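Side-chain contacts in ATP:cob(I)alamin adenosyltransferase (Salmonella enterica subsp. enterica serovar Livingstone, PDB 5CX7), which probably converts cob(I)alamin to adenosylcobalamin for propanediol dehydratase and, through its C-terminal domain, binds heme: residues V10-H15 and V37-A42; Q19-A24 and E46-R51; G118-S123 and T136-I141. All blocks are in the same frame, centred on the assembly; numbering follows the deposited sequence.

Contact 1. Residues V10-H15 and V37-A42; sequences VALSFH and VSIVDA. With HEM (protoporphyrin IX containing Fe), chain B.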
loop_
_atom_site.group_PDB
_atom_site.type_symbol
_atom_site.label_atom_id
_atom_site.label_comp_id
_atom_site.label_asym_id
_atom_site.label_seq_id
_atom_site.Cartn_x
_atom_site.Cartn_y
_atom_site.Cartn_z
ATOM N N VAL E 10 -25.234 -24.018 12.974
ATOM C CA VAL E 10 -24.200 -23.775 13.923
ATOM C C VAL E 10 -23.545 -22.385 13.778
ATOM O O VAL E 10 -22.822 -22.187 14.618
ATOM C CB VAL E 10 -23.133 -24.922 14.119
ATOM C CG1 VAL E 10 -23.795 -26.271 14.253
ATOM C CG2 VAL E 10 -22.331 -24.970 12.861
ATOM N N ALA E 11 -23.766 -21.457 12.828
ATOM C CA ALA E 11 -23.067 -20.137 12.844
ATOM C C ALA E 11 -23.142 -19.410 14.171
ATOM O O ALA E 11 -23.933 -19.747 15.041
ATOM C CB ALA E 11 -23.635 -19.214 11.747
ATOM N N LEU E 12 -22.305 -18.390 14.348
ATOM C CA LEU E 12 -22.437 -17.511 15.508
ATOM C C LEU E 12 -23.704 -16.682 15.498
ATOM O O LEU E 12 -23.946 -15.961 14.555
ATOM C CB LEU E 12 -21.219 -16.536 15.619
ATOM C CG LEU E 12 -19.879 -17.231 15.886
ATOM C CD1 LEU E 12 -18.715 -16.233 15.602
ATOM C CD2 LEU E 12 -19.736 -17.764 17.290
ATOM N N SER E 13 -24.490 -16.769 16.578
ATOM C CA SER E 13 -25.733 -16.033 16.718
ATOM C C SER E 13 -25.413 -14.692 17.324
ATOM O O SER E 13 -24.308 -14.509 17.852
ATOM C CB SER E 13 -26.672 -16.816 17.658
ATOM O OG SER E 13 -26.119 -16.937 18.972
ATOM N N PHE E 14 -26.426 -13.823 17.385
ATOM C CA PHE E 14 -26.355 -12.584 18.134
ATOM C C PHE E 14 -25.928 -12.820 19.555
ATOM O O PHE E 14 -24.975 -12.194 20.101
ATOM C CB PHE E 14 -27.683 -11.785 18.166
ATOM C CG PHE E 14 -27.670 -10.659 19.208
ATOM C CD1 PHE E 14 -26.987 -9.525 18.980
ATOM C CD2 PHE E 14 -28.191 -10.873 20.483
ATOM C CE1 PHE E 14 -26.902 -8.525 19.941
ATOM C CE2 PHE E 14 -28.098 -9.904 21.475
ATOM C CZ PHE E 14 -27.438 -8.716 21.195
ATOM N N HIS E 15 -26.603 -13.745 20.226
ATOM C CA HIS E 15 -26.234 -14.097 21.574
ATOM C C HIS E 15 -24.762 -14.571 21.714
ATOM O O HIS E 15 -24.062 -14.263 22.684
ATOM C CB HIS E 15 -27.211 -15.188 22.120
ATOM C CG HIS E 15 -26.885 -15.641 23.514
ATOM N ND1 HIS E 15 -27.256 -14.953 24.659
ATOM C CD2 HIS E 15 -26.223 -16.740 23.938
ATOM C CE1 HIS E 15 -26.820 -15.601 25.725
ATOM N NE2 HIS E 15 -26.220 -16.699 25.315
ATOM N N VAL E 37 -11.086 -6.231 21.457
ATOM C CA VAL E 37 -11.748 -7.532 21.188
ATOM C C VAL E 37 -12.239 -7.522 19.797
ATOM O O VAL E 37 -12.852 -6.540 19.366
ATOM C CB VAL E 37 -13.025 -7.749 22.068
ATOM C CG1 VAL E 37 -13.665 -9.083 21.809
ATOM C CG2 VAL E 37 -12.691 -7.576 23.531
ATOM N N SER E 38 -11.944 -8.563 19.063
ATOM C CA SER E 38 -12.368 -8.631 17.724
ATOM C C SER E 38 -12.879 -10.017 17.423
ATOM O O SER E 38 -12.277 -11.008 17.793
ATOM C CB SER E 38 -11.202 -8.278 16.737
ATOM O OG SER E 38 -11.584 -8.591 15.371
ATOM N N ILE E 39 -13.976 -10.061 16.712
ATOM C CA ILE E 39 -14.585 -11.324 16.257
ATOM C C ILE E 39 -14.729 -11.198 14.727
ATOM O O ILE E 39 -15.299 -10.256 14.248
ATOM C CB ILE E 39 -15.944 -11.604 16.888
ATOM C CG1 ILE E 39 -15.826 -11.589 18.429
ATOM C CG2 ILE E 39 -16.474 -12.948 16.442
ATOM C CD1 ILE E 39 -17.139 -11.599 19.158
ATOM N N VAL E 40 -14.294 -12.252 14.050
ATOM C CA VAL E 40 -14.542 -12.430 12.625
ATOM C C VAL E 40 -15.396 -13.700 12.404
ATOM O O VAL E 40 -15.473 -14.569 13.259
ATOM C CB VAL E 40 -13.248 -12.491 11.782
ATOM C CG1 VAL E 40 -12.393 -11.263 11.982
ATOM C CG2 VAL E 40 -12.468 -13.748 12.080
ATOM N N ASP E 41 -16.130 -13.719 11.310
ATOM C CA ASP E 41 -16.910 -14.876 10.940
ATOM C C ASP E 41 -16.043 -15.921 10.254
ATOM O O ASP E 41 -14.824 -15.763 10.116
ATOM C CB ASP E 41 -18.178 -14.472 10.142
ATOM C CG ASP E 41 -17.879 -13.980 8.727
ATOM O OD1 ASP E 41 -16.760 -14.129 8.209
ATOM O OD2 ASP E 41 -18.834 -13.403 8.177
ATOM N N ALA E 42 -16.660 -17.022 9.839
ATOM C CA ALA E 42 -15.911 -18.108 9.199
ATOM C C ALA E 42 -15.238 -17.727 7.900
ATOM O O ALA E 42 -14.354 -18.445 7.455
ATOM C CB ALA E 42 -16.836 -19.315 8.940
HETATM C CHA HEM B . -27.837 -6.141 26.742
HETATM C CHB HEM B . -26.570 -5.146 22.148
HETATM C CHC HEM B . -22.012 -4.955 23.746
HETATM C CHD HEM B . -23.390 -5.511 28.320
HETATM C C1A HEM B . -27.840 -5.936 25.399
HETATM C C2A HEM B . -28.973 -6.095 24.589
HETATM C C3A HEM B . -28.611 -5.821 23.299
HETATM C C4A HEM B . -27.266 -5.462 23.280
HETATM C CMA HEM B . -29.500 -5.891 22.069
HETATM C CAA HEM B . -30.362 -6.543 25.029
HETATM C CBA HEM B . -30.431 -8.059 24.712
HETATM C CGA HEM B . -31.245 -8.863 25.697
HETATM O O1A HEM B . -32.409 -9.219 25.372
HETATM O O2A HEM B . -30.742 -9.179 26.809
HETATM C C1B HEM B . -25.200 -4.983 22.179
HETATM C C2B HEM B . -24.425 -4.748 21.042
HETATM C C3B HEM B . -23.135 -4.691 21.478
HETATM C C4B HEM B . -23.143 -4.928 22.943
HETATM C CMB HEM B . -25.006 -4.597 19.630
HETATM C CAB HEM B . -22.010 -4.420 20.562
HETATM C CBB HEM B . -20.735 -4.302 20.849
HETATM C C1C HEM B . -21.966 -5.107 25.121
HETATM C C2C HEM B . -20.768 -5.097 25.898
HETATM C C3C HEM B . -21.187 -5.250 27.231
HETATM C C4C HEM B . -22.622 -5.357 27.201
HETATM C CMC HEM B . -19.327 -4.945 25.381
HETATM C CAC HEM B . -20.427 -5.315 28.523
HETATM C CBC HEM B . -19.131 -5.210 28.679
HETATM C C1D HEM B . -24.745 -5.725 28.198
HETATM C C2D HEM B . -25.488 -5.969 29.438
HETATM C C3D HEM B . -26.757 -6.178 29.027
HETATM C C4D HEM B . -26.744 -6.016 27.546
HETATM C CMD HEM B . -24.915 -5.972 30.846
HETATM C CAD HEM B . -27.957 -6.453 29.941
HETATM C CBD HEM B . -27.914 -7.797 30.672
HETATM C CGD HEM B . -28.946 -8.784 30.169
HETATM O O1D HEM B . -29.714 -9.388 30.990
HETATM O O2D HEM B . -29.001 -9.026 28.936
HETATM N NA HEM B . -26.780 -5.569 24.565
HETATM N NB HEM B . -24.416 -5.075 23.252
HETATM N NC HEM B . -23.061 -5.322 25.917
HETATM N ND HEM B . -25.528 -5.770 27.083
HETATM FE FE HEM B . -25.014 -5.461 25.222
#
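Ile39 of strand 36-41 meets Leu12 of the loop that leads into helix 14-31 by a single pair of methyls. Along the strand Val37 comes first and packs on Ala24 of that helix, so this face is already helix-covered where Leu12 joins it. At Ile39 the branch CG2 lies anti to the backbone N and rises toward the loop, where it stops 4.1 Å from Leu12 CD1. Leu12 holds its CG anti to its own carbonyl carbon (chi1 -65°), with CD1 extended beyond it; the two side chains meet at a slant, an apolar contact of small area. Leu17 touches both partners, and Ile117 lies against Leu12. The strand belongs to the antiparallel sheet of an HbpS-like domain, of the GAF clan, with helix 14-31 on this face and helix 59-72 on the other. Val40 accordingly points away, onto Ala67 and Val71, so that only its backbone comes near Leu12, Val40 O lying 4.3 Å from Leu12 CD1, a loose contact. Asp41 comes next; its OD1 accepts from His43 N, an Asx turn, and from Thr45 N. Beyond Leu12, Ser13 OG caps the helix by bonding Asp16 N. That helix start places Phe14 at the heme: the ring CZ is 3.6 Å from methyl CMA, approached obliquely, while the meso carbon CHB lies in the ring plane at its edge, 4.0 Å from Phe14 CE1.

Contact 2. Residues Q19-A24 and E46-R51; sequences QLTRAA and ETVTWR. With HEM (protoporphyrin IX containing Fe), chain B.
The indole of Trp50, whose CB touches Thr21 CG2 at 4.0 Å, takes the heme methyl CMC over one face, 3.8 Å above the plane and over its centre, a CH-pi arrangement. The vinyl carbon CBB comes closer still, 3.4 Å from Trp50 CE3. Thr21 CG2 nears the indole obliquely, and the two side chains stand at about a right angle. The other flat group, the guanidinium of Arg22, carries heme methyl CMD 3.4 Å above its centre on one face. With CG anti to the backbone N (chi1 -173°) and the chain extended to NE, Arg22 runs along the porphyrin, and its NE is held by a salt bridge to Glu26 OE2.

Thr21 sits between heme and sheet. Its methyl CG2 lies 3.9 Å from CMC, whereas OG1 meets Val48 CG1 tip to tip at 3.6 Å; the hydroxyl itself is satisfied by Leu17 O, one turn back in helix 14-31. A classic beta bulge sets Thr47 and Val48 together opposite Ile39 of strand 36-41. Strand 46-51 pairs antiparallel with a strand of the second subunit, so the sheet continues across the interface, and Trp50 packs on Val48 of that subunit.

The two segments thus hold the porphyrin rim through its methyl and vinyl groups, against the indole, the Thr21 methyl and the guanidinium face, by van der Waals and CH-pi contact. The positive charge of Arg22, partly balanced by Glu26, lies beside the pyrrole that bears a propionate, where it would probably be electrostatically favourable.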
loop_
_atom_site.group_PDB
_atom_site.type_symbol
_atom_site.label_atom_id
_atom_site.label_comp_id
_atom_site.label_asym_id
_atom_site.label_seq_id
_atom_site.Cartn_x
_atom_site.Cartn_y
_atom_site.Cartn_z
ATOM N N GLN E 19 -22.185 -12.429 24.041
ATOM C CA GLN E 19 -21.590 -13.088 25.194
ATOM C C GLN E 19 -20.100 -13.184 25.103
ATOM O O GLN E 19 -19.440 -12.954 26.089
ATOM C CB GLN E 19 -22.199 -14.482 25.488
ATOM C CG GLN E 19 -23.649 -14.358 25.888
ATOM C CD GLN E 19 -23.835 -13.399 27.064
ATOM O OE1 GLN E 19 -23.404 -13.716 28.167
ATOM N NE2 GLN E 19 -24.510 -12.274 26.861
ATOM N N LEU E 20 -19.574 -13.471 23.914
ATOM C CA LEU E 20 -18.140 -13.476 23.728
ATOM C C LEU E 20 -17.564 -12.133 24.066
ATOM O O LEU E 20 -16.565 -12.066 24.801
ATOM C CB LEU E 20 -17.750 -13.812 22.281
ATOM C CG LEU E 20 -17.793 -15.267 21.848
ATOM C CD1 LEU E 20 -17.694 -15.396 20.334
ATOM C CD2 LEU E 20 -16.716 -16.085 22.529
ATOM N N THR E 21 -18.176 -11.098 23.555
ATOM C CA THR E 21 -17.689 -9.742 23.698
ATOM C C THR E 21 -17.769 -9.233 25.151
ATOM O O THR E 21 -16.801 -8.778 25.747
ATOM C CB THR E 21 -18.400 -8.798 22.787
ATOM O OG1 THR E 21 -18.325 -9.245 21.435
ATOM C CG2 THR E 21 -17.741 -7.415 22.865
ATOM N N ARG E 22 -18.916 -9.414 25.751
ATOM C CA ARG E 22 -19.067 -9.136 27.163
ATOM C C ARG E 22 -18.126 -9.883 28.060
ATOM O O ARG E 22 -17.581 -9.295 28.955
ATOM C CB ARG E 22 -20.468 -9.460 27.530
ATOM C CG ARG E 22 -20.884 -9.105 28.910
ATOM C CD ARG E 22 -22.394 -9.211 29.176
ATOM N NE ARG E 22 -22.510 -8.933 30.599
ATOM C CZ ARG E 22 -23.624 -9.087 31.319
ATOM N NH1 ARG E 22 -24.766 -9.464 30.755
ATOM N NH2 ARG E 22 -23.579 -8.870 32.610
ATOM N N ALA E 23 -18.015 -11.197 27.893
ATOM C CA ALA E 23 -17.135 -11.996 28.739
ATOM C C ALA E 23 -15.687 -11.589 28.551
ATOM O O ALA E 23 -14.934 -11.580 29.534
ATOM C CB ALA E 23 -17.278 -13.468 28.442
ATOM N N ALA E 24 -15.276 -11.239 27.318
ATOM C CA ALA E 24 -13.905 -10.807 27.112
ATOM C C ALA E 24 -13.664 -9.523 27.864
ATOM O O ALA E 24 -12.656 -9.370 28.571
ATOM C CB ALA E 24 -13.579 -10.610 25.608
ATOM N N GLU E 46 -14.778 -9.093 9.468
ATOM C CA GLU E 46 -15.015 -8.414 10.753
ATOM C C GLU E 46 -16.459 -8.355 11.134
ATOM O O GLU E 46 -17.257 -7.755 10.409
ATOM C CB GLU E 46 -14.524 -6.924 10.759
ATOM C CG GLU E 46 -13.061 -6.977 10.955
ATOM C CD GLU E 46 -12.394 -5.577 11.287
ATOM O OE1 GLU E 46 -11.327 -5.082 10.725
ATOM O OE2 GLU E 46 -13.028 -4.965 12.181
ATOM N N THR E 47 -16.773 -8.838 12.337
ATOM C CA THR E 47 -18.149 -8.917 12.769
ATOM C C THR E 47 -18.392 -8.061 14.005
ATOM O O THR E 47 -19.404 -7.383 14.082
ATOM C CB THR E 47 -18.577 -10.396 12.946
ATOM O OG1 THR E 47 -18.369 -11.056 11.706
ATOM C CG2 THR E 47 -20.094 -10.495 13.291
ATOM N N VAL E 48 -17.468 -8.105 14.959
ATOM C CA VAL E 48 -17.521 -7.275 16.112
ATOM C C VAL E 48 -16.152 -6.743 16.419
ATOM O O VAL E 48 -15.191 -7.496 16.377
ATOM C CB VAL E 48 -17.998 -8.028 17.403
ATOM C CG1 VAL E 48 -18.172 -7.060 18.601
ATOM C CG2 VAL E 48 -19.305 -8.735 17.176
ATOM N N THR E 49 -16.091 -5.467 16.776
ATOM C CA THR E 49 -14.916 -4.932 17.373
ATOM C C THR E 49 -15.361 -4.125 18.574
ATOM O O THR E 49 -16.288 -3.352 18.484
ATOM C CB THR E 49 -14.113 -3.994 16.391
ATOM O OG1 THR E 49 -13.715 -4.767 15.276
ATOM C CG2 THR E 49 -12.819 -3.487 17.046
ATOM N N TRP E 50 -14.592 -4.194 19.641
ATOM C CA TRP E 50 -14.797 -3.359 20.826
ATOM C C TRP E 50 -13.504 -2.980 21.458
ATOM O O TRP E 50 -12.666 -3.801 21.766
ATOM C CB TRP E 50 -15.637 -4.149 21.878
ATOM C CG TRP E 50 -16.016 -3.287 23.019
ATOM C CD1 TRP E 50 -15.236 -2.949 24.087
ATOM C CD2 TRP E 50 -17.215 -2.540 23.157
ATOM N NE1 TRP E 50 -15.917 -2.095 24.925
ATOM C CE2 TRP E 50 -17.131 -1.823 24.372
ATOM C CE3 TRP E 50 -18.383 -2.440 22.397
ATOM C CZ2 TRP E 50 -18.161 -1.021 24.835
ATOM C CZ3 TRP E 50 -19.435 -1.644 22.890
ATOM C CH2 TRP E 50 -19.301 -0.933 24.051
ATOM N N ARG E 51 -13.269 -1.671 21.611
ATOM C CA ARG E 51 -12.056 -1.178 22.200
ATOM C C ARG E 51 -12.317 -0.595 23.553
ATOM O O ARG E 51 -13.091 0.343 23.680
ATOM C CB ARG E 51 -11.414 -0.063 21.357
ATOM C CG ARG E 51 -10.195 0.588 21.994
ATOM C CD ARG E 51 -9.493 1.613 21.065
ATOM N NE ARG E 51 -8.271 2.109 21.712
ATOM C CZ ARG E 51 -8.160 3.159 22.524
ATOM N NH1 ARG E 51 -9.194 3.952 22.801
ATOM N NH2 ARG E 51 -6.960 3.460 23.041
HETATM C CHA HEM B . -27.837 -6.141 26.742
HETATM C CHB HEM B . -26.570 -5.146 22.148
HETATM C CHC HEM B . -22.012 -4.955 23.746
HETATM C CHD HEM B . -23.390 -5.511 28.320
HETATM C C1A HEM B . -27.840 -5.936 25.399
HETATM C C2A HEM B . -28.973 -6.095 24.589
HETATM C C3A HEM B . -28.611 -5.821 23.299
HETATM C C4A HEM B . -27.266 -5.462 23.280
HETATM C CMA HEM B . -29.500 -5.891 22.069
HETATM C CAA HEM B . -30.362 -6.543 25.029
HETATM C CBA HEM B . -30.431 -8.059 24.712
HETATM C CGA HEM B . -31.245 -8.863 25.697
HETATM O O1A HEM B . -32.409 -9.219 25.372
HETATM O O2A HEM B . -30.742 -9.179 26.809
HETATM C C1B HEM B . -25.200 -4.983 22.179
HETATM C C2B HEM B . -24.425 -4.748 21.042
HETATM C C3B HEM B . -23.135 -4.691 21.478
HETATM C C4B HEM B . -23.143 -4.928 22.943
HETATM C CMB HEM B . -25.006 -4.597 19.630
HETATM C CAB HEM B . -22.010 -4.420 20.562
HETATM C CBB HEM B . -20.735 -4.302 20.849
HETATM C C1C HEM B . -21.966 -5.107 25.121
HETATM C C2C HEM B . -20.768 -5.097 25.898
HETATM C C3C HEM B . -21.187 -5.250 27.231
HETATM C C4C HEM B . -22.622 -5.357 27.201
HETATM C CMC HEM B . -19.327 -4.945 25.381
HETATM C CAC HEM B . -20.427 -5.315 28.523
HETATM C CBC HEM B . -19.131 -5.210 28.679
HETATM C C1D HEM B . -24.745 -5.725 28.198
HETATM C C2D HEM B . -25.488 -5.969 29.438
HETATM C C3D HEM B . -26.757 -6.178 29.027
HETATM C C4D HEM B . -26.744 -6.016 27.546
HETATM C CMD HEM B . -24.915 -5.972 30.846
HETATM C CAD HEM B . -27.957 -6.453 29.941
HETATM C CBD HEM B . -27.914 -7.797 30.672
HETATM C CGD HEM B . -28.946 -8.784 30.169
HETATM O O1D HEM B . -29.714 -9.388 30.990
HETATM O O2D HEM B . -29.001 -9.026 28.936
HETATM N NA HEM B . -26.780 -5.569 24.565
HETATM N NB HEM B . -24.416 -5.075 23.252
HETATM N NC HEM B . -23.061 -5.322 25.917
HETATM N ND HEM B . -25.528 -5.770 27.083
HETATM FE FE HEM B . -25.014 -5.461 25.222
#

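Contact 3. Residues G118-S123 and T136-I141; sequences GGLGIS and TAIAAI
Leu120 reaches helix 127-139 by an extended path: CG stands anti to the backbone N (chi1 170°), and a chi2 of 76° for CD1 leaves CD2 as the branch that continues outward. Ile138 answers with CG1 anti to its carbonyl carbon and CD1 stretched on beyond it (chi2 161°). Leu120 CD2 thus lies alongside the isoleucine, 3.8 Å from Ile138 CG1 and 3.9 Å from Ile138 CD1, the two side chains running antiparallel past one another. Ala137, one residue earlier, points toward the strand and brings its CB to 4.1 Å from the same methyl, Leu120 CD2, which is therefore held from two successive helix positions. This is the packing of the last helix on the strand just before it in the chain, 115-123, an inner strand of the antiparallel sheet that bonds to strand 36-41 through Gly119 and Gly121. Ala134, a turn earlier in the helix, also touches Leu120, and the neighbouring Ile122 packs on Ile133 and Ala134. The contact is buried and wholly apolar. Val143 and Thr145, in the segment after the helix, lie against Ile138, while the heme is about 11 Å from the side chain of Ala137.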
loop_
_atom_site.group_PDB
_atom_site.type_symbol
_atom_site.label_atom_id
_atom_site.label_comp_id
_atom_site.label_asym_id
_atom_site.label_seq_id
_atom_site.Cartn_x
_atom_site.Cartn_y
_atom_site.Cartn_z
ATOM N N GLY E 118 -15.880 -19.065 13.134
ATOM C CA GLY E 118 -15.332 -17.747 13.362
ATOM C C GLY E 118 -13.999 -17.808 14.036
ATOM O O GLY E 118 -13.410 -18.855 14.216
ATOM N N GLY E 119 -13.572 -16.616 14.408
ATOM C CA GLY E 119 -12.315 -16.348 15.023
ATOM C C GLY E 119 -12.459 -15.228 16.017
ATOM O O GLY E 119 -13.206 -14.274 15.822
ATOM N N LEU E 120 -11.761 -15.391 17.127
ATOM C CA LEU E 120 -11.721 -14.354 18.178
ATOM C C LEU E 120 -10.290 -13.916 18.360
ATOM O O LEU E 120 -9.410 -14.737 18.486
ATOM C CB LEU E 120 -12.281 -14.925 19.506
ATOM C CG LEU E 120 -12.084 -14.072 20.743
ATOM C CD1 LEU E 120 -13.037 -12.937 20.729
ATOM C CD2 LEU E 120 -12.268 -14.901 22.025
ATOM N N GLY E 121 -10.095 -12.625 18.508
ATOM C CA GLY E 121 -8.803 -12.055 18.768
ATOM C C GLY E 121 -8.785 -10.995 19.835
ATOM O O GLY E 121 -9.675 -10.162 19.922
ATOM N N ILE E 122 -7.780 -11.083 20.701
ATOM C CA ILE E 122 -7.587 -10.166 21.809
ATOM C C ILE E 122 -6.186 -9.609 21.777
ATOM O O ILE E 122 -5.244 -10.347 21.594
ATOM C CB ILE E 122 -7.710 -10.881 23.204
ATOM C CG1 ILE E 122 -9.080 -11.623 23.328
ATOM C CG2 ILE E 122 -7.531 -9.884 24.313
ATOM C CD1 ILE E 122 -10.323 -10.704 23.323
ATOM N N SER E 123 -6.078 -8.304 21.979
ATOM C CA SER E 123 -4.813 -7.692 22.105
ATOM C C SER E 123 -4.891 -6.548 23.068
ATOM O O SER E 123 -5.886 -5.825 23.152
ATOM C CB SER E 123 -4.290 -7.145 20.711
ATOM O OG SER E 123 -2.982 -6.576 20.891
ATOM N N THR E 136 -11.280 -17.345 28.362
ATOM C CA THR E 136 -12.407 -17.051 29.268
ATOM C C THR E 136 -13.650 -16.729 28.462
ATOM O O THR E 136 -14.736 -17.178 28.806
ATOM C CB THR E 136 -12.041 -15.884 30.239
ATOM O OG1 THR E 136 -10.873 -16.234 30.957
ATOM C CG2 THR E 136 -13.177 -15.583 31.242
ATOM N N ALA E 137 -13.516 -15.897 27.419
ATOM C CA ALA E 137 -14.651 -15.477 26.626
ATOM C C ALA E 137 -15.225 -16.679 25.907
ATOM O O ALA E 137 -16.449 -16.841 25.880
ATOM C CB ALA E 137 -14.229 -14.423 25.631
ATOM N N ILE E 138 -14.359 -17.533 25.381
ATOM C CA ILE E 138 -14.776 -18.697 24.650
ATOM C C ILE E 138 -15.542 -19.696 25.540
ATOM O O ILE E 138 -16.542 -20.258 25.120
ATOM C CB ILE E 138 -13.594 -19.357 23.969
ATOM C CG1 ILE E 138 -13.144 -18.478 22.759
ATOM C CG2 ILE E 138 -13.921 -20.750 23.455
ATOM C CD1 ILE E 138 -11.719 -18.785 22.288
ATOM N N ALA E 139 -15.073 -19.855 26.760
ATOM C CA ALA E 139 -15.759 -20.679 27.769
ATOM C C ALA E 139 -17.159 -20.157 28.085
ATOM O O ALA E 139 -17.984 -20.944 28.523
ATOM C CB ALA E 139 -14.900 -20.802 29.033
ATOM N N ALA E 140 -17.453 -18.859 27.893
ATOM C CA ALA E 140 -18.780 -18.307 28.169
ATOM C C ALA E 140 -19.839 -18.773 27.180
ATOM O O ALA E 140 -21.011 -18.610 27.435
ATOM C CB ALA E 140 -18.755 -16.785 28.198
ATOM N N ILE E 141 -19.447 -19.312 26.037
ATOM C CA ILE E 141 -20.426 -19.785 25.115
ATOM C C ILE E 141 -20.289 -21.192 24.751
ATOM O O ILE E 141 -21.058 -21.494 23.942
ATOM C CB ILE E 141 -20.505 -18.958 23.766
ATOM C CG1 ILE E 141 -19.212 -19.037 22.949
ATOM C CG2 ILE E 141 -20.814 -17.486 24.085
ATOM C CD1 ILE E 141 -19.395 -18.608 21.480
#

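In the fold
The three contacts sit close together: the centres of contact 1 and contact 2 are about 9 Å apart, those of contact 1 and contact 3 about 10 Å, and those of contact 2 and contact 3 about 8 Å. Contacts 1 and 2 alternate along the chain: both pair helix 14-31, or the loop entering it, with one strand of the hairpin 36-41/46-51. Contact 3 follows in sequence. Backbone bonds from strand 36-41 to both neighbours tie all three together, and helices 14-31 and 127-139 pack directly, Ala137 CB against Leu20 O and Ala24 on Ala137. Contacts 1 and 2 line the heme pocket, whereas contact 3 joins the same sheet to the last helix, next to helix 14-31.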